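Local coordinates for protein ECXA (PDB 4L63) that probably cleaves peptide bonds as a zinc-dependent metallopeptidase of the metzincin kind, at residues Ser242-Phe246 against Thr247-Ser251; Ala187-Arg190 against Leu191-Gln194; Met199-Gly202 against Ser203-Asp206; Glu3-Asn7 against Glu8-Val12. All coordinates share one frame; numbering follows the deposited sequence.

Four short turns of a single chain illustrate how loops without much regular structure can be pinned in place. Along the chain they come as contact 4, contact 2, contact 3 and contact 1. Contacts 2 and 4 lie closest, with centres 8 Å apart, and hydrogen-bond to each other through Thr5 and Gln194. Contact 4 also packs on contact 3, centre 13 Å away, where Tyr205 rests on Glu8 and Glu9. Contact 1 joins contact 2 through backbone and serine bonds, but its centre lies 24 Å from that of contact 3. The N-terminal segment thus ties the irregular region between strand 181-186 and helix 207-215 together, and contact 3 alone closely approaches the zinc site.

Contact 1: residues Ser242-Phe246 against Thr247-Ser251; sequences SGNSF and TNRFS
The backbone from Ser245 winds into the short helix 246-249, with Arg249 N donating to Ser245 O at 2.8 Å and Phe250 N to Phe246 O at 3.1 Å. Just before it, a type I turn runs from Ser242 to Ser245, braced by an ST turn in which Ser242 OG accepts from Asn244 N. Asn248 reaches back across this turn: its ND2 gives a nearly straight bond of 2.8 Å to Ser242 O, which lies in the plane of the amide, and the same nitrogen also serves Gly240 O. Ser245 OG, placed anti to the backbone N (chi1 161°), turns to the helix start and takes weak capping bonds from Thr247 N and Asn248 N. On another side of the helix Phe246 and Phe250 run alongside each other, CD1 of Phe246 3.8 Å from CE2 of Phe250. Arg249 keeps them company, with NH1 at the edge of the Phe246 ring and Phe250 CZ over the rim of one face of its guanidinium, while NH2 bonds to the backbone of another protein chain. Both rings meet partner chains too. This is a serine N-capped helical turn, used here at a subunit interface.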
# COMPACT_ATOMS: atom_id res chain seq x y z
N SER A 242 -14.92 0.87 -15.41
CA SER A 242 -13.66 1.05 -16.13
C SER A 242 -12.52 0.25 -15.53
O SER A 242 -12.39 0.16 -14.31
CB SER A 242 -13.28 2.54 -16.17
OG SER A 242 -12.02 2.71 -16.81
N GLY A 243 -11.68 -0.31 -16.40
CA GLY A 243 -10.51 -1.04 -15.95
C GLY A 243 -9.42 -0.12 -15.43
O GLY A 243 -8.49 -0.57 -14.75
N ASN A 244 -9.54 1.17 -15.73
CA ASN A 244 -8.56 2.15 -15.29
C ASN A 244 -8.99 2.91 -14.03
O ASN A 244 -8.26 3.77 -13.54
CB ASN A 244 -8.26 3.14 -16.42
CG ASN A 244 -6.81 3.06 -16.90
OD1 ASN A 244 -6.13 2.06 -16.68
ND2 ASN A 244 -6.36 4.12 -17.56
N SER A 245 -10.18 2.60 -13.52
CA SER A 245 -10.65 3.19 -12.27
C SER A 245 -9.76 2.74 -11.11
O SER A 245 -9.43 1.56 -11.01
CB SER A 245 -12.10 2.79 -11.99
OG SER A 245 -12.42 2.98 -10.63
N PHE A 246 -9.37 3.68 -10.26
CA PHE A 246 -8.51 3.34 -9.12
C PHE A 246 -9.26 2.47 -8.12
O PHE A 246 -8.66 1.64 -7.43
CB PHE A 246 -8.00 4.61 -8.43
CG PHE A 246 -7.13 5.47 -9.31
CD1 PHE A 246 -6.30 4.90 -10.26
CD2 PHE A 246 -7.16 6.85 -9.20
CE1 PHE A 246 -5.50 5.69 -11.07
CE2 PHE A 246 -6.37 7.65 -10.02
CZ PHE A 246 -5.54 7.07 -10.95
N THR A 247 -10.57 2.64 -8.03
CA THR A 247 -11.33 1.82 -7.09
C THR A 247 -11.34 0.37 -7.60
O THR A 247 -11.40 -0.57 -6.81
CB THR A 247 -12.77 2.33 -6.89
OG1 THR A 247 -13.48 2.28 -8.12
CG2 THR A 247 -12.76 3.77 -6.40
N ASN A 248 -11.28 0.20 -8.92
CA ASN A 248 -11.22 -1.13 -9.52
C ASN A 248 -9.81 -1.71 -9.55
O ASN A 248 -9.63 -2.91 -9.37
CB ASN A 248 -11.79 -1.10 -10.95
CG ASN A 248 -13.30 -1.02 -10.97
OD1 ASN A 248 -13.96 -1.34 -9.99
ND2 ASN A 248 -13.86 -0.60 -12.11
N ARG A 249 -8.81 -0.87 -9.79
CA ARG A 249 -7.44 -1.37 -9.93
C ARG A 249 -6.78 -1.77 -8.61
O ARG A 249 -5.87 -2.62 -8.60
CB ARG A 249 -6.54 -0.33 -10.60
CG ARG A 249 -6.89 -0.02 -12.05
CD ARG A 249 -5.94 1.03 -12.61
NE ARG A 249 -4.56 0.66 -12.34
CZ ARG A 249 -3.51 1.45 -12.55
NH1 ARG A 249 -3.67 2.67 -13.03
NH2 ARG A 249 -2.29 1.01 -12.26
N PHE A 250 -7.22 -1.16 -7.51
CA PHE A 250 -6.57 -1.36 -6.21
C PHE A 250 -7.56 -1.81 -5.15
O PHE A 250 -8.67 -1.31 -5.12
CB PHE A 250 -5.88 -0.09 -5.74
CG PHE A 250 -4.95 0.52 -6.74
CD1 PHE A 250 -3.72 -0.06 -7.00
CD2 PHE A 250 -5.29 1.68 -7.40
CE1 PHE A 250 -2.86 0.50 -7.91
CE2 PHE A 250 -4.43 2.25 -8.32
CZ PHE A 250 -3.23 1.65 -8.58
N SER A 251 -7.15 -2.73 -4.27
CA SER A 251 -8.05 -3.17 -3.21
C SER A 251 -7.50 -2.93 -1.80
O SER A 251 -8.14 -3.28 -0.82
CB SER A 251 -8.39 -4.66 -3.37
OG SER A 251 -7.26 -5.48 -3.10

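Contact 2: residues Ala187-Arg190 against Leu191-Gln194; sequences ARCR and LLNQ
Gln194 NE2 points back into the turn, where it stands 3.9 Å from Cys189 O, a packing distance, and is held by two acceptors. One is Leu192 O, 3.2 Å from NE2; the oxygen lies practically in the plane of the glutamine amide, although NE2 itself is tilted 30° from the carbonyl plane. The other is Asn229 OD1, and the ND2 of that same asparagine donates to Cys189 O, so a single amide of helix 228-239 links both halves of the turn. The side chain can fold over in this way because CG sits between the backbone N and the carbonyl carbon (chi1 50°), after which the chain runs extended.

No hydrogen bond spans the two segments directly. What meets across the bend is the sulfur: Cys189 SG lies alongside Leu192, 3.8 Å from its CB and 3.7 Å from its backbone N. With SG anti to its own N (chi1 -179°), the cysteine reaches Cys252 and completes a disulfide there. Leu191 N is buried at the bend and has no partner in the model. Asn193, for its part, is tied by both ends of its amide to the N-terminal segment, through Glu3 O and Thr5 N. Leu191 and Leu192 also pack on another protein chain. The arrangement is a bend without a closing backbone bond, fixed instead by a disulfide and side-chain amides, within the irregular region that follows strand 181-186 in this metzincin-like fold.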
# COMPACT_ATOMS: atom_id res chain seq x y z
N ALA A 187 -8.06 -5.14 -8.46
CA ALA A 187 -8.00 -5.39 -7.02
C ALA A 187 -6.59 -5.61 -6.49
O ALA A 187 -6.39 -6.39 -5.55
CB ALA A 187 -8.88 -6.60 -6.66
N ARG A 188 -5.60 -4.94 -7.07
CA ARG A 188 -4.21 -5.15 -6.65
C ARG A 188 -4.02 -4.90 -5.16
O ARG A 188 -4.50 -3.89 -4.61
CB ARG A 188 -3.26 -4.26 -7.43
CG ARG A 188 -1.84 -4.26 -6.87
CD ARG A 188 -1.03 -3.18 -7.53
NE ARG A 188 -0.85 -3.51 -8.94
CZ ARG A 188 -0.01 -2.88 -9.75
NH1 ARG A 188 0.09 -3.26 -11.02
NH2 ARG A 188 0.73 -1.88 -9.29
N CYS A 189 -3.31 -5.81 -4.51
CA CYS A 189 -2.90 -5.58 -3.14
C CYS A 189 -1.62 -6.33 -2.87
O CYS A 189 -1.61 -7.55 -2.73
CB CYS A 189 -3.99 -6.01 -2.17
SG CYS A 189 -3.49 -5.71 -0.44
N ARG A 190 -0.52 -5.58 -2.85
CA ARG A 190 0.79 -6.16 -2.56
C ARG A 190 1.16 -6.05 -1.10
O ARG A 190 2.05 -6.77 -0.62
CB ARG A 190 1.86 -5.50 -3.41
CG ARG A 190 1.75 -5.84 -4.89
CD ARG A 190 2.62 -4.91 -5.70
NE ARG A 190 2.14 -3.53 -5.60
CZ ARG A 190 2.59 -2.54 -6.36
NH1 ARG A 190 3.53 -2.77 -7.26
NH2 ARG A 190 2.09 -1.32 -6.21
N LEU A 191 0.50 -5.16 -0.37
CA LEU A 191 0.87 -4.91 1.04
C LEU A 191 0.38 -5.96 2.03
O LEU A 191 0.92 -6.05 3.13
CB LEU A 191 0.37 -3.53 1.47
CG LEU A 191 1.14 -2.35 0.87
CD1 LEU A 191 0.40 -1.03 1.13
CD2 LEU A 191 2.54 -2.28 1.46
N LEU A 192 -0.62 -6.74 1.67
CA LEU A 192 -1.16 -7.73 2.62
C LEU A 192 -0.73 -9.15 2.22
O LEU A 192 -1.04 -9.60 1.12
CB LEU A 192 -2.69 -7.63 2.70
CG LEU A 192 -3.24 -6.34 3.31
CD1 LEU A 192 -4.77 -6.26 3.18
CD2 LEU A 192 -2.83 -6.18 4.75
N ASN A 193 -0.01 -9.84 3.10
CA ASN A 193 0.40 -11.20 2.79
C ASN A 193 -0.83 -12.12 2.75
O ASN A 193 -1.83 -11.85 3.42
CB ASN A 193 1.43 -11.74 3.79
CG ASN A 193 2.08 -13.04 3.32
OD1 ASN A 193 2.30 -13.25 2.12
ND2 ASN A 193 2.38 -13.93 4.26
N GLN A 194 -0.74 -13.17 1.95
CA GLN A 194 -1.88 -14.04 1.65
C GLN A 194 -1.39 -15.24 0.84
O GLN A 194 -0.26 -15.26 0.35
CB GLN A 194 -2.96 -13.28 0.87
CG GLN A 194 -2.42 -12.52 -0.34
CD GLN A 194 -3.47 -11.68 -1.04
OE1 GLN A 194 -4.31 -12.19 -1.79
NE2 GLN A 194 -3.46 -10.38 -0.76

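Contact 3: residues Met199-Gly202 against Ser203-Asp206; sequences MLNG and SNYD
Asn201 O collects two backbone donors from across the turn, Tyr205 N at 2.9 Å and Asn204 N at 3.0 Å. They use it differently: Tyr205 N approaches nearly along the C=O axis, whereas Asn204 N stands above the carbonyl plane. The side chain of the same residue adds a third bond, Ser203 N to Asn201 OD1 at 3.0 Å, which makes an Asx turn. With CG anti to the backbone N (chi1 -165°), the amide extends forward over the bend, and its ND2 is engaged by Asn172 OD1. Asn172 returns its own ND2 to Asn204 OD1, so one outside amide steadies both asparagines, whose amide planes are almost perpendicular to each other, 82° apart.

Outside this polar centre comes the packing of Leu200 and Tyr205, which cross at about a right angle. Leu200 CD2 lies over the middle of one ring face, 4.2 Å from the Tyr205 centroid, a CH-pi contact, while CD1 of the leucine touches Tyr205 CB at 3.9 Å. At the edge of the ring, in its plane, sits Asn201 O. The tyrosine hydroxyl also has a weak hydrogen bond with Asn171 ND2.

The loop runs between strand 181-186 and helix 207-215, whose start Asp206 N-caps by accepting from Asp209 N. At its other end Met199 packs on the zinc ligands His160 and His164 of helix 146-165, consistent with the Met-turn of metzincins, and the side chain of Asn201 touches the third ligand, His170, and lies about 6 Å from the zinc ion.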
# COMPACT_ATOMS: atom_id res chain seq x y z
N MET A 199 -6.18 -18.78 -9.16
CA MET A 199 -6.24 -18.53 -10.60
C MET A 199 -4.86 -18.44 -11.23
O MET A 199 -4.71 -17.87 -12.32
CB MET A 199 -7.02 -17.25 -10.89
CG MET A 199 -8.40 -17.21 -10.27
SD MET A 199 -9.39 -18.63 -10.79
CE MET A 199 -9.52 -18.35 -12.57
N LEU A 200 -3.85 -18.96 -10.55
CA LEU A 200 -2.53 -19.14 -11.15
C LEU A 200 -2.67 -19.86 -12.48
O LEU A 200 -3.49 -20.77 -12.61
CB LEU A 200 -1.60 -19.93 -10.23
CG LEU A 200 -1.11 -19.22 -8.96
CD1 LEU A 200 -0.15 -20.13 -8.20
CD2 LEU A 200 -0.48 -17.88 -9.29
N ASN A 201 -1.89 -19.43 -13.47
CA ASN A 201 -1.88 -20.11 -14.76
C ASN A 201 -1.26 -21.50 -14.59
O ASN A 201 -0.10 -21.63 -14.20
CB ASN A 201 -1.11 -19.28 -15.79
CG ASN A 201 -1.37 -19.73 -17.21
OD1 ASN A 201 -1.51 -20.92 -17.48
ND2 ASN A 201 -1.41 -18.78 -18.14
N GLY A 202 -2.05 -22.53 -14.87
CA GLY A 202 -1.64 -23.91 -14.64
C GLY A 202 -0.56 -24.38 -15.59
O GLY A 202 0.08 -25.41 -15.36
N SER A 203 -0.36 -23.62 -16.66
CA SER A 203 0.72 -23.90 -17.60
C SER A 203 2.07 -23.51 -17.01
O SER A 203 3.11 -24.00 -17.44
CB SER A 203 0.50 -23.15 -18.92
OG SER A 203 -0.65 -23.62 -19.60
N ASN A 204 2.05 -22.63 -16.01
CA ASN A 204 3.29 -22.06 -15.47
C ASN A 204 3.49 -22.33 -13.97
O ASN A 204 4.60 -22.18 -13.46
CB ASN A 204 3.33 -20.55 -15.73
CG ASN A 204 2.96 -20.20 -17.17
OD1 ASN A 204 1.81 -19.84 -17.47
ND2 ASN A 204 3.93 -20.32 -18.07
N TYR A 205 2.43 -22.70 -13.27
CA TYR A 205 2.52 -22.98 -11.84
C TYR A 205 1.79 -24.26 -11.49
O TYR A 205 0.83 -24.64 -12.16
CB TYR A 205 1.91 -21.85 -11.01
CG TYR A 205 2.43 -20.46 -11.29
CD1 TYR A 205 1.88 -19.69 -12.30
CD2 TYR A 205 3.44 -19.91 -10.50
CE1 TYR A 205 2.34 -18.41 -12.55
CE2 TYR A 205 3.90 -18.62 -10.74
CZ TYR A 205 3.34 -17.88 -11.77
OH TYR A 205 3.79 -16.60 -12.03
N ASP A 206 2.24 -24.92 -10.43
CA ASP A 206 1.43 -25.93 -9.76
C ASP A 206 0.89 -25.33 -8.47
O ASP A 206 1.66 -25.07 -7.53
CB ASP A 206 2.23 -27.20 -9.46
CG ASP A 206 1.39 -28.26 -8.77
OD1 ASP A 206 0.46 -28.81 -9.41
OD2 ASP A 206 1.63 -28.52 -7.57

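Contact 4: residues Glu3-Asn7 against Glu8-Val12; sequences ERTPN and EEKKV
Thr5 meets the turn through its methyl, CG2, which lies 3.6 Å from Lys10 CG and 3.7 Å from Glu9 CB. Beside it the Pro6 ring rests against the Glu9 carboxylate, with CG 3.7 Å from OE2. Two backbone bonds close the turn, Glu9 N to Pro6 O at 3.0 Å and Lys10 N to Asn7 O at 2.9 Å, both with the donor well above the carbonyl plane. Within 8-12, Lys11 NZ makes a salt bridge to Glu8 OE1, on its syn lone pair.

The ammonium end of Lys10 folds back over the first half, its chain bent at chi3 (-69°). NZ gives a short 2.6 Å bond to a water that in turn donates to Thr5 O, and a longer one to a second water. That second water also accepts from Arg4 NH2 and lies near Asn7 OD1; by accepting from both cations it probably eases the proximity of their positive charges. The lysine's protein partner is Arg190 O, with a weak bond to Leu192 O as well.

A further shell sets these groups. Thr5 OG1 hydrogen-bonds to Gln194 O, Arg210 forms a salt bridge with Glu9 OE2, and backbone of another protein chain accepts from Asn7 ND2. The turn leads into strand 12-16; Val12 makes a backbone hydrogen bond with Val186 of strand 181-186, while Thr5 packs on Tyr214 of helix 207-215 and Val12 on helix 228-239.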
# COMPACT_ATOMS: atom_id res chain seq x y z
N GLU A 3 4.97 -18.17 4.82
CA GLU A 3 5.98 -17.48 4.03
C GLU A 3 5.36 -16.31 3.26
O GLU A 3 4.15 -16.09 3.31
CB GLU A 3 6.66 -18.44 3.06
CG GLU A 3 7.84 -19.18 3.65
CD GLU A 3 8.64 -19.91 2.60
OE1 GLU A 3 8.57 -19.49 1.42
OE2 GLU A 3 9.33 -20.89 2.94
N ARG A 4 6.20 -15.58 2.54
CA ARG A 4 5.69 -14.43 1.81
C ARG A 4 5.45 -14.75 0.34
O ARG A 4 6.40 -14.95 -0.43
CB ARG A 4 6.65 -13.25 1.93
CG ARG A 4 5.94 -11.92 1.80
CD ARG A 4 6.79 -10.93 1.05
NE ARG A 4 6.10 -9.66 0.87
CZ ARG A 4 6.49 -8.52 1.44
NH1 ARG A 4 7.54 -8.49 2.25
NH2 ARG A 4 5.81 -7.41 1.21
N THR A 5 4.19 -14.79 -0.05
CA THR A 5 3.80 -15.05 -1.43
C THR A 5 4.29 -13.93 -2.33
O THR A 5 4.06 -12.76 -2.05
CB THR A 5 2.28 -15.18 -1.55
OG1 THR A 5 1.84 -16.21 -0.65
CG2 THR A 5 1.87 -15.55 -2.97
N PRO A 6 5.00 -14.29 -3.42
CA PRO A 6 5.49 -13.31 -4.39
C PRO A 6 4.33 -12.52 -5.00
O PRO A 6 3.25 -13.06 -5.17
CB PRO A 6 6.19 -14.18 -5.45
CG PRO A 6 6.52 -15.45 -4.76
CD PRO A 6 5.45 -15.66 -3.73
N ASN A 7 4.56 -11.25 -5.33
CA ASN A 7 3.50 -10.41 -5.90
C ASN A 7 2.87 -11.04 -7.13
O ASN A 7 1.65 -10.99 -7.31
CB ASN A 7 4.07 -9.03 -6.26
CG ASN A 7 4.32 -8.19 -5.02
OD1 ASN A 7 3.79 -8.49 -3.95
ND2 ASN A 7 5.12 -7.14 -5.17
N GLU A 8 3.69 -11.66 -7.97
CA GLU A 8 3.19 -12.23 -9.22
C GLU A 8 2.14 -13.32 -8.97
O GLU A 8 1.25 -13.53 -9.80
CB GLU A 8 4.34 -12.79 -10.06
CG GLU A 8 3.92 -13.31 -11.46
CD GLU A 8 3.25 -12.25 -12.34
OE1 GLU A 8 3.45 -11.04 -12.10
OE2 GLU A 8 2.53 -12.64 -13.28
N GLU A 9 2.21 -13.98 -7.82
CA GLU A 9 1.22 -15.02 -7.48
C GLU A 9 -0.02 -14.48 -6.77
O GLU A 9 -0.97 -15.23 -6.53
CB GLU A 9 1.88 -16.10 -6.62
CG GLU A 9 2.98 -16.87 -7.33
CD GLU A 9 3.66 -17.89 -6.43
OE1 GLU A 9 3.00 -18.40 -5.50
OE2 GLU A 9 4.87 -18.16 -6.63
N LYS A 10 -0.00 -13.19 -6.43
CA LYS A 10 -1.15 -12.54 -5.80
C LYS A 10 -1.87 -11.62 -6.78
O LYS A 10 -2.82 -10.93 -6.40
CB LYS A 10 -0.72 -11.70 -4.59
CG LYS A 10 0.11 -12.42 -3.57
CD LYS A 10 0.31 -11.56 -2.33
CE LYS A 10 1.22 -10.34 -2.58
NZ LYS A 10 1.46 -9.64 -1.25
N LYS A 11 -1.38 -11.58 -8.01
CA LYS A 11 -1.93 -10.69 -9.04
C LYS A 11 -3.17 -11.32 -9.63
O LYS A 11 -3.15 -12.49 -9.99
CB LYS A 11 -0.89 -10.45 -10.15
CG LYS A 11 -1.37 -9.53 -11.27
CD LYS A 11 -0.32 -9.49 -12.39
CE LYS A 11 0.86 -8.62 -12.00
NZ LYS A 11 1.93 -8.65 -13.04
N VAL A 12 -4.24 -10.53 -9.74
CA VAL A 12 -5.52 -11.04 -10.19
C VAL A 12 -5.94 -10.27 -11.43
O VAL A 12 -5.89 -9.04 -11.45
CB VAL A 12 -6.60 -10.89 -9.09
CG1 VAL A 12 -7.98 -11.33 -9.62
CG2 VAL A 12 -6.19 -11.70 -7.87
O HOH W 1 4.42 -8.30 -1.08
O HOH W 2 2.50 -11.70 0.05